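PDB 2GIY: envelope glycoprotein E from Human herpesvirus 1, which is required, as the gE/gI heterodimer, for cell-to-cell spread of the virus in epithelial cells and binds the Fc part of host IgG. Local coordinates for residues A[65-71]-A[155-161]; A[51-55]-A[87-91]. All coordinates share one frame; numbering follows the deposited sequence.

Contact 1. Residues A[65-71]-A[155-161]; sequences IYESCLY and HIHAWGH
His155 opens the strand with its imidazole CE1 near CD2 of the Tyr71 ring, a loose touch at 4.1 Å, and the second subunit joins here: its His40 meets both rings. Strand 155-165 of this C-terminal, Ig V-type domain of the gE ectodomain is covered here by strand 63-66 and the turn 67-71. Ile156 is buried: its CB and CG2 lie against CE2 of Tyr71, while CD1 stands over a face of that ring near the rim and also packs 3.3 Å from the backbone O of Leu70. After the classic beta bulge of His157 and Ala158 opposite Val150, Trp159 takes over. Its CG sits between the backbone N and the carbonyl carbon (chi1 74°), which throws the indole across to the helical turn. Leu70 CD1 rests over the middle of the six-membered ring of Trp159, 3.6 Å from its centroid, a CH-pi contact, and Ile65 CG2 packs 3.8 Å from CH2 of Trp159. At the indole edge Trp159 NE1 donates to Glu67 OE2 (3.2 Å, N-H...O angle 146°). The acceptor lies nearly in the ring plane but is approached on its anti side, with the carboxylate turned 78° from the indole. Tyr71 OH lies along the same edge, 3.7 Å from CD1 of Trp159. His161 ends the walk, with Ile65 CD1 over a face of its imidazole. Glu67 OE1 forms a salt bridge with Arg14 of the second subunit. One carboxylate thus links the indole to that subunit, and the arginine probably stabilises its negative charge in this largely apolar interface.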
loop_
_atom_site.group_PDB
_atom_site.type_symbol
_atom_site.label_atom_id
_atom_site.label_comp_id
_atom_site.label_asym_id
_atom_site.label_seq_id
_atom_site.Cartn_x
_atom_site.Cartn_y
_atom_site.Cartn_z
ATOM N N ILE A 65 6.093 14.908 -4.050
ATOM C CA ILE A 65 5.635 14.539 -2.718
ATOM C C ILE A 65 6.816 13.980 -1.927
ATOM O O ILE A 65 7.410 12.979 -2.324
ATOM C CB ILE A 65 4.508 13.459 -2.799
ATOM C CG1 ILE A 65 3.301 14.021 -3.559
ATOM C CG2 ILE A 65 4.090 13.026 -1.395
ATOM C CD1 ILE A 65 2.258 12.977 -3.941
ATOM N N TYR A 66 7.169 14.645 -0.830
ATOM C CA TYR A 66 8.271 14.197 0.014
ATOM C C TYR A 66 7.697 13.177 1.006
ATOM O O TYR A 66 7.264 13.539 2.095
ATOM C CB TYR A 66 8.872 15.382 0.784
ATOM C CG TYR A 66 9.661 16.391 -0.046
ATOM C CD1 TYR A 66 9.723 16.308 -1.439
ATOM C CD2 TYR A 66 10.340 17.436 0.579
ATOM C CE1 TYR A 66 10.450 17.255 -2.191
ATOM C CE2 TYR A 66 11.063 18.379 -0.156
ATOM C CZ TYR A 66 11.114 18.285 -1.531
ATOM O OH TYR A 66 11.830 19.230 -2.237
ATOM N N GLU A 67 7.707 11.899 0.632
ATOM C CA GLU A 67 7.140 10.861 1.489
ATOM C C GLU A 67 7.620 10.838 2.940
ATOM O O GLU A 67 6.802 10.766 3.858
ATOM C CB GLU A 67 7.350 9.480 0.858
ATOM C CG GLU A 67 6.814 8.335 1.713
ATOM C CD GLU A 67 6.818 7.012 0.979
ATOM O OE1 GLU A 67 7.813 6.723 0.286
ATOM O OE2 GLU A 67 5.830 6.256 1.100
ATOM N N SER A 68 8.931 10.891 3.155
ATOM C CA SER A 68 9.468 10.858 4.514
ATOM C C SER A 68 8.958 12.032 5.339
ATOM O O SER A 68 8.758 11.910 6.547
ATOM C CB SER A 68 10.997 10.882 4.490
ATOM O OG SER A 68 11.479 12.091 3.931
ATOM N N CYS A 69 8.753 13.167 4.677
ATOM C CA CYS A 69 8.266 14.367 5.344
ATOM C C CYS A 69 6.853 14.235 5.906
ATOM O O CYS A 69 6.509 14.886 6.891
ATOM C CB CYS A 69 8.309 15.549 4.382
ATOM S SG CYS A 69 9.951 16.315 4.243
ATOM N N LEU A 70 6.032 13.407 5.272
ATOM C CA LEU A 70 4.667 13.219 5.747
ATOM C C LEU A 70 4.670 12.750 7.200
ATOM O O LEU A 70 3.780 13.104 7.974
ATOM C CB LEU A 70 3.936 12.194 4.869
ATOM C CG LEU A 70 3.892 12.482 3.363
ATOM C CD1 LEU A 70 3.125 11.371 2.654
ATOM C CD2 LEU A 70 3.221 13.829 3.107
ATOM N N TYR A 71 5.682 11.968 7.572
ATOM C CA TYR A 71 5.777 11.444 8.931
ATOM C C TYR A 71 6.339 12.427 9.951
ATOM O O TYR A 71 6.135 12.256 11.154
ATOM C CB TYR A 71 6.601 10.154 8.942
ATOM C CG TYR A 71 6.052 9.097 8.018
ATOM C CD1 TYR A 71 6.434 9.046 6.680
ATOM C CD2 TYR A 71 5.108 8.177 8.469
ATOM C CE1 TYR A 71 5.886 8.107 5.811
ATOM C CE2 TYR A 71 4.556 7.236 7.610
ATOM C CZ TYR A 71 4.945 7.206 6.286
ATOM O OH TYR A 71 4.370 6.291 5.434
ATOM N N HIS A 155 -0.251 8.235 14.392
ATOM C CA HIS A 155 0.873 7.848 13.534
ATOM C C HIS A 155 0.323 7.393 12.187
ATOM O O HIS A 155 -0.636 6.624 12.130
ATOM C CB HIS A 155 1.688 6.713 14.170
ATOM C CG HIS A 155 2.738 6.138 13.264
ATOM N ND1 HIS A 155 3.731 6.905 12.691
ATOM C CD2 HIS A 155 2.943 4.872 12.826
ATOM C CE1 HIS A 155 4.499 6.138 11.938
ATOM N NE2 HIS A 155 4.043 4.900 12.002
ATOM N N ILE A 156 0.919 7.866 11.100
ATOM C CA ILE A 156 0.445 7.483 9.774
ATOM C C ILE A 156 0.592 5.982 9.526
ATOM O O ILE A 156 1.685 5.427 9.654
ATOM C CB ILE A 156 1.208 8.240 8.659
ATOM C CG1 ILE A 156 0.938 9.743 8.768
ATOM C CG2 ILE A 156 0.781 7.719 7.288
ATOM C CD1 ILE A 156 1.711 10.578 7.742
ATOM N N HIS A 157 -0.516 5.331 9.176
ATOM C CA HIS A 157 -0.510 3.898 8.885
ATOM C C HIS A 157 -0.724 3.602 7.409
ATOM O O HIS A 157 -0.530 2.475 6.958
ATOM C CB HIS A 157 -1.565 3.170 9.721
ATOM C CG HIS A 157 -1.129 2.911 11.126
ATOM N ND1 HIS A 157 -1.227 1.672 11.721
ATOM C CD2 HIS A 157 -0.547 3.723 12.041
ATOM C CE1 HIS A 157 -0.722 1.731 12.941
ATOM N NE2 HIS A 157 -0.302 2.964 13.159
ATOM N N ALA A 158 -1.124 4.620 6.657
ATOM C CA ALA A 158 -1.338 4.483 5.225
ATOM C C ALA A 158 -1.590 5.857 4.636
ATOM O O ALA A 158 -2.037 6.766 5.333
ATOM C CB ALA A 158 -2.538 3.570 4.939
ATOM N N TRP A 159 -1.281 6.014 3.355
ATOM C CA TRP A 159 -1.537 7.278 2.678
ATOM C C TRP A 159 -1.569 7.063 1.175
ATOM O O TRP A 159 -1.056 6.063 0.660
ATOM C CB TRP A 159 -0.483 8.341 3.030
ATOM C CG TRP A 159 0.863 8.136 2.388
ATOM C CD1 TRP A 159 1.887 7.360 2.853
ATOM C CD2 TRP A 159 1.323 8.713 1.157
ATOM N NE1 TRP A 159 2.958 7.420 1.989
ATOM C CE2 TRP A 159 2.637 8.241 0.940
ATOM C CE3 TRP A 159 0.752 9.580 0.217
ATOM C CZ2 TRP A 159 3.391 8.609 -0.182
ATOM C CZ3 TRP A 159 1.503 9.945 -0.899
ATOM C CH2 TRP A 159 2.807 9.459 -1.087
ATOM N N GLY A 160 -2.195 8.001 0.476
ATOM C CA GLY A 160 -2.270 7.912 -0.966
ATOM C C GLY A 160 -2.469 9.299 -1.531
ATOM O O GLY A 160 -2.804 10.229 -0.790
ATOM N N HIS A 161 -2.249 9.454 -2.831
ATOM C CA HIS A 161 -2.436 10.753 -3.458
ATOM C C HIS A 161 -3.310 10.654 -4.699
ATOM O O HIS A 161 -3.348 9.618 -5.375
ATOM C CB HIS A 161 -1.086 11.380 -3.828
ATOM C CG HIS A 161 -0.317 10.608 -4.859
ATOM N ND1 HIS A 161 0.351 9.438 -4.572
ATOM C CD2 HIS A 161 -0.114 10.841 -6.178
ATOM C CE1 HIS A 161 0.935 8.983 -5.668
ATOM N NE2 HIS A 161 0.667 9.817 -6.657
#

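Contact 2. Residues A[51-55]-A[87-91]; sequences WLRFD and AASTW
Leu52 sets both methyls against one face of the Trp91 indole where strand 45-54, in the main sheet of this Ig V-type domain, faces the segment 87-91, whose first two residues form an edge strand of the small parallel sheet. Trp91 has CG between its backbone N and carbonyl carbon (chi1 57°), with the indole reaching back toward the main sheet. Leu52 CD1 sits over the six-membered ring of Trp91, 3.6 Å from its centroid, and Leu52 CD2 covers the pyrrole side, 3.7 Å from CD1 of Trp91. Two residues on, Phe54 places CG anti to its carbonyl carbon (chi1 -67°), and its ring plane is turned roughly square to the plane of CA, CB and CG (chi2 -87°). That setting offers a face of Phe54 to Ala88, whose CB stands almost exactly on the ring normal, 3.6 Å from the centroid. The methyl is close to equidistant from the ring carbons, a centred CH-pi contact. Trp91 CE3 approaches the edge of the Phe54 ring more loosely, so the two aromatics adjoin without stacking. Around this apolar patch the hydroxyls are engaged elsewhere, Ser89 OG with the O of Cys78 and Thr90 OG1 with the O of Pro73. The backbone of Thr90 nevertheless turns inward: its carbonyl O lies at the rim of the Phe54 ring, near the ring plane and 3.2 Å from CE1.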
loop_
_atom_site.group_PDB
_atom_site.type_symbol
_atom_site.label_atom_id
_atom_site.label_comp_id
_atom_site.label_asym_id
_atom_site.label_seq_id
_atom_site.Cartn_x
_atom_site.Cartn_y
_atom_site.Cartn_z
ATOM N N TRP A 51 -7.663 14.542 4.870
ATOM C CA TRP A 51 -7.506 14.959 3.485
ATOM C C TRP A 51 -6.692 16.244 3.478
ATOM O O TRP A 51 -6.997 17.187 4.210
ATOM C CB TRP A 51 -8.858 15.226 2.804
ATOM C CG TRP A 51 -9.529 13.992 2.293
ATOM C CD1 TRP A 51 -10.532 13.291 2.901
ATOM C CD2 TRP A 51 -9.230 13.294 1.077
ATOM N NE1 TRP A 51 -10.875 12.201 2.138
ATOM C CE2 TRP A 51 -10.093 12.179 1.013
ATOM C CE3 TRP A 51 -8.317 13.504 0.034
ATOM C CZ2 TRP A 51 -10.069 11.267 -0.053
ATOM C CZ3 TRP A 51 -8.291 12.594 -1.032
ATOM C CH2 TRP A 51 -9.164 11.492 -1.063
ATOM N N LEU A 52 -5.651 16.267 2.657
ATOM C CA LEU A 52 -4.793 17.437 2.527
ATOM C C LEU A 52 -4.888 17.888 1.074
ATOM O O LEU A 52 -4.988 17.058 0.171
ATOM C CB LEU A 52 -3.344 17.076 2.868
ATOM C CG LEU A 52 -3.119 16.475 4.256
ATOM C CD1 LEU A 52 -1.645 16.097 4.412
ATOM C CD2 LEU A 52 -3.543 17.475 5.331
ATOM N N ARG A 53 -4.876 19.201 0.856
ATOM C CA ARG A 53 -4.974 19.778 -0.482
ATOM C C ARG A 53 -3.747 20.659 -0.738
ATOM O O ARG A 53 -3.379 21.483 0.098
ATOM C CB ARG A 53 -6.256 20.622 -0.581
ATOM C CG ARG A 53 -6.531 21.250 -1.943
ATOM C CD ARG A 53 -7.768 22.154 -1.893
ATOM N NE ARG A 53 -7.619 23.195 -0.876
ATOM C CZ ARG A 53 -8.505 24.158 -0.629
ATOM N NH1 ARG A 53 -9.633 24.234 -1.327
ATOM N NH2 ARG A 53 -8.259 25.049 0.326
ATOM N N PHE A 54 -3.119 20.488 -1.895
ATOM C CA PHE A 54 -1.938 21.272 -2.230
ATOM C C PHE A 54 -2.108 22.045 -3.525
ATOM O O PHE A 54 -2.573 21.506 -4.536
ATOM C CB PHE A 54 -0.715 20.358 -2.346
ATOM C CG PHE A 54 -0.301 19.731 -1.042
ATOM C CD1 PHE A 54 0.571 20.391 -0.181
ATOM C CD2 PHE A 54 -0.798 18.487 -0.668
ATOM C CE1 PHE A 54 0.944 19.820 1.039
ATOM C CE2 PHE A 54 -0.436 17.906 0.548
ATOM C CZ PHE A 54 0.439 18.577 1.406
ATOM N N ASP A 55 -1.736 23.317 -3.480
ATOM C CA ASP A 55 -1.802 24.181 -4.650
ATOM C C ASP A 55 -0.797 23.671 -5.683
ATOM O O ASP A 55 0.317 23.265 -5.332
ATOM C CB ASP A 55 -1.447 25.617 -4.250
ATOM C CG ASP A 55 -1.326 26.546 -5.446
ATOM O OD1 ASP A 55 -2.365 26.923 -6.022
ATOM O OD2 ASP A 55 -0.181 26.896 -5.811
ATOM N N ALA A 87 6.111 21.428 -4.187
ATOM C CA ALA A 87 6.322 20.313 -3.277
ATOM C C ALA A 87 5.225 20.148 -2.237
ATOM O O ALA A 87 4.671 21.124 -1.743
ATOM C CB ALA A 87 7.666 20.473 -2.571
ATOM N N ALA A 88 4.919 18.894 -1.917
ATOM C CA ALA A 88 3.937 18.565 -0.891
ATOM C C ALA A 88 4.802 17.907 0.183
ATOM O O ALA A 88 5.226 16.758 0.030
ATOM C CB ALA A 88 2.906 17.582 -1.438
ATOM N N SER A 89 5.086 18.645 1.252
ATOM C CA SER A 89 5.952 18.132 2.315
ATOM C C SER A 89 5.542 18.558 3.714
ATOM O O SER A 89 6.096 18.077 4.703
ATOM C CB SER A 89 7.388 18.598 2.070
ATOM O OG SER A 89 7.468 20.018 2.126
ATOM N N THR A 90 4.593 19.478 3.800
ATOM C CA THR A 90 4.136 19.949 5.097
ATOM C C THR A 90 2.784 20.612 4.895
ATOM O O THR A 90 2.367 20.842 3.761
ATOM C CB THR A 90 5.136 20.967 5.702
ATOM O OG1 THR A 90 4.831 21.181 7.084
ATOM C CG2 THR A 90 5.057 22.300 4.957
ATOM N N TRP A 91 2.093 20.911 5.986
ATOM C CA TRP A 91 0.798 21.550 5.866
ATOM C C TRP A 91 0.402 22.263 7.145
ATOM O O TRP A 91 1.003 22.067 8.203
ATOM C CB TRP A 91 -0.264 20.501 5.489
ATOM C CG TRP A 91 -0.358 19.364 6.471
ATOM C CD1 TRP A 91 -1.159 19.296 7.573
ATOM C CD2 TRP A 91 0.415 18.157 6.461
ATOM N NE1 TRP A 91 -0.934 18.121 8.255
ATOM C CE2 TRP A 91 0.028 17.403 7.592
ATOM C CE3 TRP A 91 1.396 17.638 5.605
ATOM C CZ2 TRP A 91 0.593 16.155 7.894
ATOM C CZ3 TRP A 91 1.959 16.395 5.906
ATOM C CH2 TRP A 91 1.553 15.670 7.040
#

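In the fold
Both contacts join the main sheet to the layer that carries the small parallel sheet and the helical turn 67-71. Contact 1 uses strand 155-165 and is the more buried; contact 2 uses strand 45-54 and is only partly buried. Strands 63-66 and 87-88 are neighbours, linked by a probable hydrogen bond from Tyr66 N to Ala88 O, and Leu70 O packs against Trp91 CH2, bringing the two contacts together. Each has a leucine methyl over a tryptophan face. Their polar chemistry differs: contact 1 adds an indole-carboxylate bond and borders the second subunit, whereas contact 2 is apolar between its side chains and touches no other chain of the assembly.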